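Local coordinates for biphenyl-2,3-diol 1,2-dioxygenase III-related protein (Vibrio cholerae, PDB 3EY8) that probably acts as a metal-dependent vicinal oxygen chelate protein related to ring-cleaving dioxygenases, its reaction being unestablished, at residues B[19-24]-B[42-47]; B[85-90]-B[113-118]. The protein carries 9 engineered substitutions. One frame throughout, in Å; residues are numbered along the deposited sequence. Where two conformers were deposited one is given.

Contact 1. Residues B[19-24]-B[42-47]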
loop_
_atom_site.group_PDB
_atom_site.type_symbol
_atom_site.label_atom_id
_atom_site.label_comp_id
_atom_site.label_asym_id
_atom_site.label_seq_id
_atom_site.Cartn_x
_atom_site.Cartn_y
_atom_site.Cartn_z
ATOM N N ALA B 19 -7.644 -10.942 -10.953
ATOM C CA ALA B 19 -8.316 -11.980 -11.733
ATOM C C ALA B 19 -7.350 -12.744 -12.637
ATOM O O ALA B 19 -7.492 -13.953 -12.835
ATOM C CB ALA B 19 -9.445 -11.376 -12.564
ATOM N N ASP B 20 -6.374 -12.033 -13.185
ATOM C CA ASP B 20 -5.449 -12.617 -14.145
ATOM C C ASP B 20 -4.093 -11.941 -14.017
ATOM O O ASP B 20 -3.930 -10.775 -14.382
ATOM C CB ASP B 20 -5.985 -12.458 -15.576
ATOM C CG ASP B 20 -5.160 -13.223 -16.599
ATOM O OD1 ASP B 20 -5.196 -14.472 -16.587
ATOM O OD2 ASP B 20 -4.479 -12.579 -17.419
ATOM N N ILE B 21 -3.117 -12.684 -13.506
ATOM C CA ILE B 21 -1.774 -12.146 -13.321
ATOM C C ILE B 21 -1.137 -11.616 -14.614
ATOM O O ILE B 21 -0.627 -10.504 -14.625
ATOM C CB ILE B 21 -0.851 -13.130 -12.573
ATOM C CG1 ILE B 21 -1.248 -13.171 -11.091
ATOM C CG2 ILE B 21 0.601 -12.711 -12.723
ATOM C CD1 ILE B 21 -0.432 -14.121 -10.239
ATOM N N PRO B 22 -1.181 -12.392 -15.716
ATOM C CA PRO B 22 -0.586 -11.864 -16.954
ATOM C C PRO B 22 -1.183 -10.532 -17.422
ATOM O O PRO B 22 -0.444 -9.655 -17.869
ATOM C CB PRO B 22 -0.879 -12.970 -17.978
ATOM C CG PRO B 22 -0.957 -14.215 -17.149
ATOM C CD PRO B 22 -1.661 -13.774 -15.891
ATOM N N THR B 23 -2.500 -10.390 -17.328
ATOM C CA THR B 23 -3.170 -9.152 -17.706
ATOM C C THR B 23 -2.649 -8.004 -16.846
ATOM O O THR B 23 -2.311 -6.914 -17.337
ATOM C CB THR B 23 -4.686 -9.288 -17.542
ATOM O OG1 THR B 23 -5.171 -10.275 -18.468
ATOM C CG2 THR B 23 -5.383 -7.959 -17.792
ATOM N N THR B 24 -2.549 -8.268 -15.551
ATOM C CA THR B 24 -2.040 -7.275 -14.612
ATOM C C THR B 24 -0.570 -6.896 -14.860
ATOM O O THR B 24 -0.229 -5.718 -14.884
ATOM C CB THR B 24 -2.232 -7.769 -13.184
ATOM O OG1 THR B 24 -3.637 -7.903 -12.923
ATOM C CG2 THR B 24 -1.626 -6.788 -12.179
ATOM N N GLY B 42 6.984 -19.882 -8.317
ATOM C CA GLY B 42 6.048 -19.178 -9.172
ATOM C C GLY B 42 5.370 -17.981 -8.533
ATOM O O GLY B 42 4.223 -17.669 -8.853
ATOM N N ARG B 43 6.070 -17.310 -7.624
ATOM C CA ARG B 43 5.570 -16.064 -7.059
ATOM C C ARG B 43 5.843 -14.926 -8.035
ATOM O O ARG B 43 6.914 -14.862 -8.630
ATOM C CB ARG B 43 6.250 -15.753 -5.723
ATOM C CG ARG B 43 5.995 -16.768 -4.622
ATOM C CD ARG B 43 4.549 -16.750 -4.168
ATOM N NE ARG B 43 4.368 -17.488 -2.921
ATOM C CZ ARG B 43 4.271 -18.812 -2.841
ATOM N NH1 ARG B 43 4.340 -19.555 -3.940
ATOM N NH2 ARG B 43 4.106 -19.395 -1.662
ATOM N N ILE B 44 4.873 -14.031 -8.197
ATOM C CA ILE B 44 5.008 -12.920 -9.134
ATOM C C ILE B 44 4.929 -11.583 -8.400
ATOM O O ILE B 44 4.123 -11.412 -7.481
ATOM C CB ILE B 44 3.901 -12.952 -10.200
ATOM C CG1 ILE B 44 3.896 -14.293 -10.947
ATOM C CG2 ILE B 44 4.056 -11.782 -11.170
ATOM C CD1 ILE B 44 5.082 -14.504 -11.876
ATOM N N ALA B 45 5.765 -10.635 -8.805
ATOM C CA ALA B 45 5.736 -9.304 -8.210
ATOM C C ALA B 45 6.030 -8.220 -9.240
ATOM O O ALA B 45 6.577 -8.489 -10.311
ATOM C CB ALA B 45 6.714 -9.216 -7.060
ATOM N N LEU B 46 5.652 -6.994 -8.900
ATOM C CA LEU B 46 5.976 -5.812 -9.693
ATOM C C LEU B 46 6.906 -4.893 -8.906
ATOM O O LEU B 46 6.559 -4.444 -7.810
ATOM C CB LEU B 46 4.696 -5.055 -10.040
ATOM C CG LEU B 46 3.785 -5.743 -11.055
ATOM C CD1 LEU B 46 2.362 -5.207 -10.952
ATOM C CD2 LEU B 46 4.328 -5.566 -12.455
ATOM N N GLU B 47 8.078 -4.602 -9.466
ATOM C CA GLU B 47 9.073 -3.775 -8.773
ATOM C C GLU B 47 9.078 -2.330 -9.257
ATOM O O GLU B 47 8.943 -2.055 -10.451
ATOM C CB GLU B 47 10.486 -4.363 -8.930
ATOM C CG GLU B 47 10.668 -5.743 -8.327
ATOM C CD GLU B 47 12.071 -6.308 -8.536
ATOM O OE1 GLU B 47 12.881 -5.694 -9.271
ATOM O OE2 GLU B 47 12.353 -7.379 -7.965
#
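The way a helix settles onto its sheet in the vicinal oxygen chelate fold is illustrated by Ile21 and Thr24, on the first turn of helix 21-32, which lie over Ile44 and Leu46 of strand 43-48. The two strand residues are two positions apart and therefore present the same face; the two helical ones are a turn apart. The pairing is purely apolar and modest in area, 136 Å² over both sides, with no hydrogen bond across it. Its closest point is a meeting of methyl branches, Ile21 CG2 to Ile44 CG2 at 3.9 Å, with Ile44 CG1 scarcely farther from the same methyl at 4.1 Å. In Ile21, CG1 stands anti to the carbonyl carbon (chi1 -73°), which puts CG2 anti to the backbone N and sends that branch to the strand. Ile44 has the same arrangement at its own CB, and the two side chains cross obliquely. One turn on, the buried pair is looser: Thr24 offers CG2 to Leu46 CD1 at 4.5 Å.

The helix start is itself fixed. Asp20 is the N-cap, and its OD2 is gripped twice by one residue, by Thr23 N at 3.0 Å (N-H...O angle 147°) and by Thr23 OG1 at 2.6 Å. The two donors approach from opposite faces of the carboxylate plane, on its anti side, a clasp that restrains the carboxylate's rotation. Ile21 N, in turn, donates to Gln57 OE1 at the end of strand 51-57.

Strand 43-48 lies inside its four-stranded sheet, between 51-57 and 35-39. Leu55 of the former touches both Thr24 and Leu46, while farther along the helix Thr25 packs on Ile44 and Tyr28 on Leu46.

Contact 2. Residues B[85-90]-B[113-118]. Engineered in segment 85-90: Glu89 (natural residue Lys), Tyr90 (natural residue His).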
loop_
_atom_site.group_PDB
_atom_site.type_symbol
_atom_site.label_atom_id
_atom_site.label_comp_id
_atom_site.label_asym_id
_atom_site.label_seq_id
_atom_site.Cartn_x
_atom_site.Cartn_y
_atom_site.Cartn_z
ATOM N N SER B 85 2.454 16.271 -16.977
ATOM C CA SER B 85 1.760 16.335 -18.260
ATOM C C SER B 85 2.276 15.272 -19.235
ATOM O O SER B 85 1.496 14.685 -19.986
ATOM C CB SER B 85 1.803 17.742 -18.871
ATOM O OG SER B 85 3.127 18.206 -19.036
ATOM N N ASP B 86 3.581 15.007 -19.212
ATOM C CA ASP B 86 4.142 13.929 -20.021
ATOM C C ASP B 86 3.603 12.578 -19.554
ATOM O O ASP B 86 3.313 11.707 -20.369
ATOM C CB ASP B 86 5.675 13.910 -19.942
ATOM C CG ASP B 86 6.320 15.034 -20.720
ATOM O OD1 ASP B 86 5.595 15.927 -21.204
ATOM O OD2 ASP B 86 7.563 15.023 -20.844
ATOM N N ALA B 87 3.493 12.404 -18.236
ATOM C CA ALA B 87 3.009 11.148 -17.668
ATOM C C ALA B 87 1.582 10.880 -18.113
ATOM O O ALA B 87 1.240 9.760 -18.493
ATOM C CB ALA B 87 3.072 11.186 -16.142
HETATM N N MSE B 88 0.743 11.910 -18.046
HETATM C CA MSE B 88 -0.646 11.792 -18.484
HETATM C C MSE B 88 -0.742 11.456 -19.964
HETATM O O MSE B 88 -1.506 10.579 -20.362
HETATM C CB MSE B 88 -1.431 13.075 -18.189
HETATM C CG MSE B 88 -2.245 13.021 -16.907
HETATM SE SE MSE B 88 -3.483 14.524 -16.688
HETATM C CE MSE B 88 -2.160 15.958 -16.696
ATOM N N GLU B 89 0.028 12.167 -20.783
ATOM C CA GLU B 89 0.043 11.903 -22.220
ATOM C C GLU B 89 0.437 10.454 -22.484
ATOM O O GLU B 89 -0.166 9.778 -23.312
ATOM C CB GLU B 89 0.999 12.854 -22.942
ATOM C CG GLU B 89 0.906 12.781 -24.457
ATOM C CD GLU B 89 1.930 13.662 -25.152
ATOM O OE1 GLU B 89 2.915 14.067 -24.501
ATOM O OE2 GLU B 89 1.752 13.943 -26.356
ATOM N N TYR B 90 1.450 9.974 -21.767
ATOM C CA TYR B 90 1.915 8.604 -21.932
ATOM C C TYR B 90 0.823 7.598 -21.594
ATOM O O TYR B 90 0.564 6.659 -22.349
ATOM C CB TYR B 90 3.150 8.333 -21.063
ATOM C CG TYR B 90 3.635 6.908 -21.192
ATOM C CD1 TYR B 90 4.537 6.551 -22.187
ATOM C CD2 TYR B 90 3.161 5.907 -20.347
ATOM C CE1 TYR B 90 4.970 5.248 -22.322
ATOM C CE2 TYR B 90 3.588 4.598 -20.479
ATOM C CZ TYR B 90 4.497 4.277 -21.471
ATOM O OH TYR B 90 4.934 2.978 -21.622
ATOM N N THR B 113 0.340 17.062 -7.122
ATOM C CA THR B 113 -0.617 17.135 -8.212
ATOM C C THR B 113 -0.827 15.724 -8.761
ATOM O O THR B 113 0.146 14.999 -8.986
ATOM C CB THR B 113 -0.116 18.073 -9.316
ATOM O OG1 THR B 113 0.192 19.353 -8.739
ATOM C CG2 THR B 113 -1.172 18.248 -10.387
ATOM N N SER B 114 -2.088 15.336 -8.968
ATOM C CA SER B 114 -2.430 13.941 -9.257
ATOM C C SER B 114 -3.281 13.786 -10.517
ATOM O O SER B 114 -3.984 14.711 -10.918
ATOM C CB SER B 114 -3.215 13.335 -8.077
ATOM O OG SER B 114 -2.468 13.320 -6.877
ATOM N N PHE B 115 -3.215 12.604 -11.129
ATOM C CA PHE B 115 -4.245 12.166 -12.065
ATOM C C PHE B 115 -4.619 10.717 -11.747
ATOM O O PHE B 115 -3.878 10.032 -11.047
ATOM C CB PHE B 115 -3.861 12.388 -13.542
ATOM C CG PHE B 115 -2.748 11.500 -14.058
ATOM C CD1 PHE B 115 -3.036 10.339 -14.768
ATOM C CD2 PHE B 115 -1.417 11.858 -13.894
ATOM C CE1 PHE B 115 -2.017 9.540 -15.276
ATOM C CE2 PHE B 115 -0.398 11.061 -14.398
ATOM C CZ PHE B 115 -0.701 9.902 -15.090
ATOM N N TYR B 116 -5.775 10.269 -12.230
ATOM C CA TYR B 116 -6.348 8.997 -11.799
ATOM C C TYR B 116 -6.777 8.126 -12.968
ATOM O O TYR B 116 -7.254 8.621 -13.986
ATOM C CB TYR B 116 -7.601 9.234 -10.948
ATOM C CG TYR B 116 -7.390 9.976 -9.652
ATOM C CD1 TYR B 116 -7.362 11.361 -9.626
ATOM C CD2 TYR B 116 -7.254 9.292 -8.453
ATOM C CE1 TYR B 116 -7.185 12.046 -8.449
ATOM C CE2 TYR B 116 -7.071 9.970 -7.266
ATOM C CZ TYR B 116 -7.040 11.349 -7.275
ATOM O OH TYR B 116 -6.868 12.044 -6.100
ATOM N N PHE B 117 -6.631 6.821 -12.803
ATOM C CA PHE B 117 -7.206 5.866 -13.739
ATOM C C PHE B 117 -7.346 4.539 -13.009
ATOM O O PHE B 117 -6.902 4.413 -11.871
ATOM C CB PHE B 117 -6.315 5.709 -14.977
ATOM C CG PHE B 117 -4.891 5.365 -14.659
ATOM C CD1 PHE B 117 -3.961 6.365 -14.445
ATOM C CD2 PHE B 117 -4.481 4.044 -14.570
ATOM C CE1 PHE B 117 -2.644 6.053 -14.143
ATOM C CE2 PHE B 117 -3.159 3.723 -14.269
ATOM C CZ PHE B 117 -2.244 4.733 -14.056
ATOM N N ARG B 118 -7.950 3.550 -13.660
ATOM C CA ARG B 118 -8.131 2.244 -13.033
ATOM C C ARG B 118 -7.304 1.167 -13.702
ATOM O O ARG B 118 -7.072 1.206 -14.922
ATOM C CB ARG B 118 -9.609 1.836 -13.044
ATOM C CG ARG B 118 -10.458 2.726 -12.166
ATOM C CD ARG B 118 -11.882 2.253 -12.015
ATOM N NE ARG B 118 -12.657 3.287 -11.334
ATOM C CZ ARG B 118 -12.654 3.475 -10.018
ATOM N NH1 ARG B 118 -11.926 2.688 -9.236
ATOM N NH2 ARG B 118 -13.380 4.447 -9.480
#
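Met88, a selenomethionine, sets a methylene almost squarely on the face of the Phe115 ring: its CG lies 3.3 Å from the ring centroid, 16° off the normal, a CH-pi contact closer than usual. Two conformers of Met88 were modelled, so the exact tightness is doubtful, and the first torsion of this one, -98°, is away from a staggered value. Ring and chain run past each other in opposite directions. Phe115 reaches from strand 110-118 toward helix 84-93, its CG held between the backbone N and the carbonyl carbon (chi1 70°), until CZ comes 3.9 Å from Met88 N. Met88 reaches back over the ring toward the strand, and its bend at the last torsion accompanies a selenium lodged beside the root of the aromatic side chain, SE to Phe115 CB 3.8 Å. Met88 SE lies 4.7 Å from the centroid of the Phe115 ring, oblique to its normal, a Met-aromatic contact that is not over the face. Ala87 adds its methyl at the far end of the ring, CB to Phe115 CE2 at 3.9 Å.

Leu84 and Val91 of the same helix also touch Phe115, Ile98 and Pro102 pack on Met88, and Met6 of the second subunit rests on Ala87. Strand alternation divides the neighbours: Phe115 and Phe117 face the helix, whereas Ser114, on the other side, hydrogen-bonds through OG to OE2 of Glu126, a calcium ligand observed for this protein.

No hydrogen bond crosses between the segments. Helix and sheet are probably joined here mainly by dispersion, with a C-H to pi contribution, interactions only weakly directional, which fix the side chain less firmly than hydrogen bonds would.

From the N terminus, strand 10-18 leads into helix 21-32, and contact 1 closes the excursion through that helix and strand 35-39 when strand 43-48 returns beneath the helix start, 17 residues intervening. The chain then completes the first sheet before entering the second, where contact 2 closes a separate loop of 22 residues between helix 84-93 and strand 110-118. The two closures are in series, neither nested nor crossed, with centres 23 Å apart and no direct touch. Each seats a helix on a different four-stranded sheet. Helix 21-32 nevertheless relates them: it begins at contact 1, and its later residues Phe27, Val31 and Leu32 pack on Phe117, in the strand segment of contact 2.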